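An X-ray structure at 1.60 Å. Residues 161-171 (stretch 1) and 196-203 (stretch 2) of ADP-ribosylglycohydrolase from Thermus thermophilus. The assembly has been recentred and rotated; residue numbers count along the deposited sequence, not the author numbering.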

# COMPACT_ATOMS: atom_id res chain seq x y z
N ALA A 161 2.30 0.96 -16.80
CA ALA A 161 2.73 2.34 -17.06
C ALA A 161 4.03 2.65 -16.31
O ALA A 161 4.18 2.30 -15.14
CB ALA A 161 1.64 3.32 -16.65
N ARG A 162 4.95 3.33 -16.99
CA ARG A 162 6.23 3.68 -16.41
C ARG A 162 6.13 4.30 -15.02
O ARG A 162 6.83 3.88 -14.09
CB ARG A 162 6.99 4.66 -17.31
CG ARG A 162 8.32 5.09 -16.72
CD ARG A 162 8.96 6.23 -17.50
NE ARG A 162 10.27 6.54 -16.96
CZ ARG A 162 11.02 7.56 -17.36
NH1 ARG A 162 10.59 8.39 -18.30
NH2 ARG A 162 12.21 7.76 -16.81
N GLU A 163 5.26 5.30 -14.87
CA GLU A 163 5.14 5.98 -13.58
C GLU A 163 4.59 5.10 -12.47
O GLU A 163 4.89 5.34 -11.30
CB GLU A 163 4.28 7.25 -13.71
CG GLU A 163 2.87 7.04 -14.23
CD GLU A 163 2.77 7.22 -15.74
OE1 GLU A 163 3.45 6.47 -16.48
OE2 GLU A 163 2.00 8.10 -16.18
N ALA A 164 3.80 4.09 -12.81
CA ALA A 164 3.26 3.19 -11.79
C ALA A 164 4.37 2.25 -11.34
O ALA A 164 4.51 1.97 -10.15
CB ALA A 164 2.09 2.40 -12.34
N LEU A 165 5.16 1.76 -12.29
CA LEU A 165 6.26 0.88 -11.94
C LEU A 165 7.27 1.62 -11.06
O LEU A 165 7.72 1.09 -10.04
CB LEU A 165 6.95 0.36 -13.22
CG LEU A 165 6.02 -0.39 -14.17
CD1 LEU A 165 6.82 -0.99 -15.31
CD2 LEU A 165 5.27 -1.48 -13.42
N GLU A 166 7.62 2.84 -11.45
CA GLU A 166 8.59 3.62 -10.67
C GLU A 166 8.05 4.02 -9.30
O GLU A 166 8.79 4.04 -8.32
CB GLU A 166 9.00 4.87 -11.45
CG GLU A 166 9.69 4.56 -12.77
CD GLU A 166 10.04 5.81 -13.55
OE1 GLU A 166 9.35 6.83 -13.36
OE2 GLU A 166 11.00 5.77 -14.35
N ALA A 167 6.76 4.34 -9.23
CA ALA A 167 6.17 4.73 -7.95
C ALA A 167 6.23 3.54 -6.99
O ALA A 167 6.42 3.71 -5.79
CB ALA A 167 4.72 5.16 -8.15
N THR A 168 6.08 2.34 -7.54
CA THR A 168 6.14 1.13 -6.73
C THR A 168 7.55 0.94 -6.19
O THR A 168 7.74 0.56 -5.03
CB THR A 168 5.71 -0.11 -7.55
OG1 THR A 168 4.38 0.10 -8.06
CG2 THR A 168 5.71 -1.36 -6.67
N GLU A 169 8.55 1.21 -7.02
CA GLU A 169 9.94 1.08 -6.60
C GLU A 169 10.24 2.08 -5.48
O GLU A 169 10.93 1.75 -4.51
CB GLU A 169 10.88 1.30 -7.78
CG GLU A 169 10.69 0.30 -8.91
CD GLU A 169 11.60 0.57 -10.09
OE1 GLU A 169 11.81 1.75 -10.42
OE2 GLU A 169 12.09 -0.41 -10.69
N VAL A 170 9.72 3.29 -5.62
CA VAL A 170 9.93 4.32 -4.61
C VAL A 170 9.27 3.89 -3.29
O VAL A 170 9.87 4.04 -2.22
CB VAL A 170 9.36 5.70 -5.06
CG1 VAL A 170 9.44 6.70 -3.92
CG2 VAL A 170 10.16 6.22 -6.26
N LEU A 171 8.06 3.34 -3.35
CA LEU A 171 7.41 2.90 -2.12
C LEU A 171 8.16 1.71 -1.51
O LEU A 171 8.24 1.60 -0.29
CB LEU A 171 5.94 2.53 -2.38
CG LEU A 171 5.13 2.16 -1.13
CD1 LEU A 171 5.10 3.33 -0.15
CD2 LEU A 171 3.70 1.79 -1.53
N ALA A 196 17.32 11.20 -10.40
CA ALA A 196 17.14 9.95 -11.12
C ALA A 196 16.25 10.14 -12.34
O ALA A 196 15.42 11.05 -12.38
CB ALA A 196 16.53 8.89 -10.20
N ASP A 197 16.44 9.29 -13.35
CA ASP A 197 15.65 9.37 -14.57
C ASP A 197 14.28 8.73 -14.35
O ASP A 197 14.08 7.54 -14.61
CB ASP A 197 16.38 8.68 -15.73
CG ASP A 197 15.56 8.66 -17.00
OD1 ASP A 197 14.90 9.68 -17.30
OD2 ASP A 197 15.59 7.64 -17.71
N LEU A 198 13.35 9.53 -13.85
CA LEU A 198 12.00 9.07 -13.58
C LEU A 198 10.99 9.82 -14.44
O LEU A 198 11.29 10.87 -15.00
CB LEU A 198 11.66 9.30 -12.10
CG LEU A 198 12.58 8.68 -11.05
CD1 LEU A 198 12.19 9.17 -9.65
CD2 LEU A 198 12.50 7.17 -11.14
N HIS A 199 9.79 9.27 -14.53
CA HIS A 199 8.72 9.90 -15.28
C HIS A 199 8.56 11.31 -14.67
O HIS A 199 8.61 11.47 -13.46
CB HIS A 199 7.43 9.09 -15.12
CG HIS A 199 6.26 9.64 -15.86
ND1 HIS A 199 5.56 10.75 -15.42
CD2 HIS A 199 5.64 9.23 -16.99
CE1 HIS A 199 4.57 10.99 -16.26
NE2 HIS A 199 4.59 10.09 -17.21
N PRO A 200 8.39 12.33 -15.52
CA PRO A 200 8.24 13.71 -15.04
C PRO A 200 7.29 13.92 -13.87
O PRO A 200 7.57 14.71 -12.97
CB PRO A 200 7.78 14.46 -16.29
CG PRO A 200 8.47 13.73 -17.38
CD PRO A 200 8.30 12.28 -16.99
N ALA A 201 6.16 13.22 -13.88
CA ALA A 201 5.18 13.36 -12.80
C ALA A 201 5.74 12.85 -11.48
O ALA A 201 5.55 13.47 -10.43
CB ALA A 201 3.90 12.60 -13.15
N LEU A 202 6.44 11.73 -11.54
CA LEU A 202 7.02 11.15 -10.33
C LEU A 202 8.21 11.99 -9.89
O LEU A 202 8.47 12.15 -8.70
CB LEU A 202 7.44 9.71 -10.58
CG LEU A 202 7.89 8.92 -9.35
CD1 LEU A 202 6.79 8.94 -8.30
CD2 LEU A 202 8.21 7.50 -9.75
N ARG A 203 8.93 12.54 -10.87
CA ARG A 203 10.08 13.39 -10.58
C ARG A 203 9.59 14.59 -9.77
O ARG A 203 10.24 15.01 -8.80
CB ARG A 203 10.72 13.86 -11.89
CG ARG A 203 12.00 14.65 -11.73
CD ARG A 203 12.42 15.27 -13.06
NE ARG A 203 12.64 14.26 -14.09
CZ ARG A 203 13.75 13.54 -14.22
NH1 ARG A 203 14.76 13.71 -13.37
NH2 ARG A 203 13.86 12.65 -15.19

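Stretch 1 is helical from Arg162 onward, with Ala161 at the N-cap position; stretch 2 runs as a loop from Ala196 to His199 and enters its own helix at Pro200. The loop and the first turn of the second helix lie against the beginning of the first. The CA atoms of Glu163 and His199 are 5.6 Å apart, those of Glu166 and Leu198 7.1 Å, and the contact buries 445 Å² counted over both sides. The side chains that carry it from stretch 1, Arg162, Glu163, Glu166 and Val170, all have CA-to-CB bonds directed toward stretch 2, whereas Ala164 and Thr168 point away, as the periodicity of a helix requires.

The best-defined hydrogen bond joins a side chain to the backbone. His199 N donates to Glu166 OE1 over 2.7 Å with an angle of 177° at the hydrogen, a short and nearly linear arrangement. A residue at an N-cap position can have its amide free of the helix's own pattern, and here a buried carboxylate accepts it. The cap itself comes from the same histidine: Ala201 N donates to His199 ND1 at 3.0 Å and 154°, so ND1 acts as an acceptor. One residue thus caps its helix with its ring and ties it to the neighbouring helix with its backbone.

The charged contacts centre on Arg162, whose chi1 to chi3 are all t, extending the guanidinium along the loop. Its NE donates to Glu166 OE2 at 2.8 Å and 145°, a salt bridge one helical turn apart. This holds the carboxylate from the side of its own helix while OE1 receives the amide of His199. Across the interface, Arg162 NH2 reaches Asp197 O at 2.9 Å, but the 127° angle makes this hydrogen bond weak; the carbonyl oxygen lies at the guanidinium edge, near its plane. The same NH2 forms a salt bridge with Asp197 OD1 at 3.3 Å, with a better angle of 152° but again only a weak hydrogen bond. Backbone also covers one guanidinium face, where His199 N lies 3.5 Å from Arg162 CZ.

The imidazole of His199 meets Glu163 through its face. Glu163 CB lies 4.0 Å from the ring centroid, 22° off the ring normal, which identifies a CH-pi contact. Proximity of polar atoms should not be over-read here: Glu163 OE2 and His199 NE2 are 3.4 Å apart, but the angle is too poor for a hydrogen bond, and OE2 is satisfied elsewhere in the structure.

Apolar packing is organised by Leu202, a knob in the hole formed by Glu163, Glu166, Ala167 and Val170. With chi1 t and chi2 p, its CD2 comes within 3.2 Å of Glu166 CB, a tight approach to the aliphatic part of an acidic side chain, and lies 4.2 Å from Val170 CG2. Its CD1 lies 4.3 Å from Ala167 CB, whose small methyl forms one wall of the pocket.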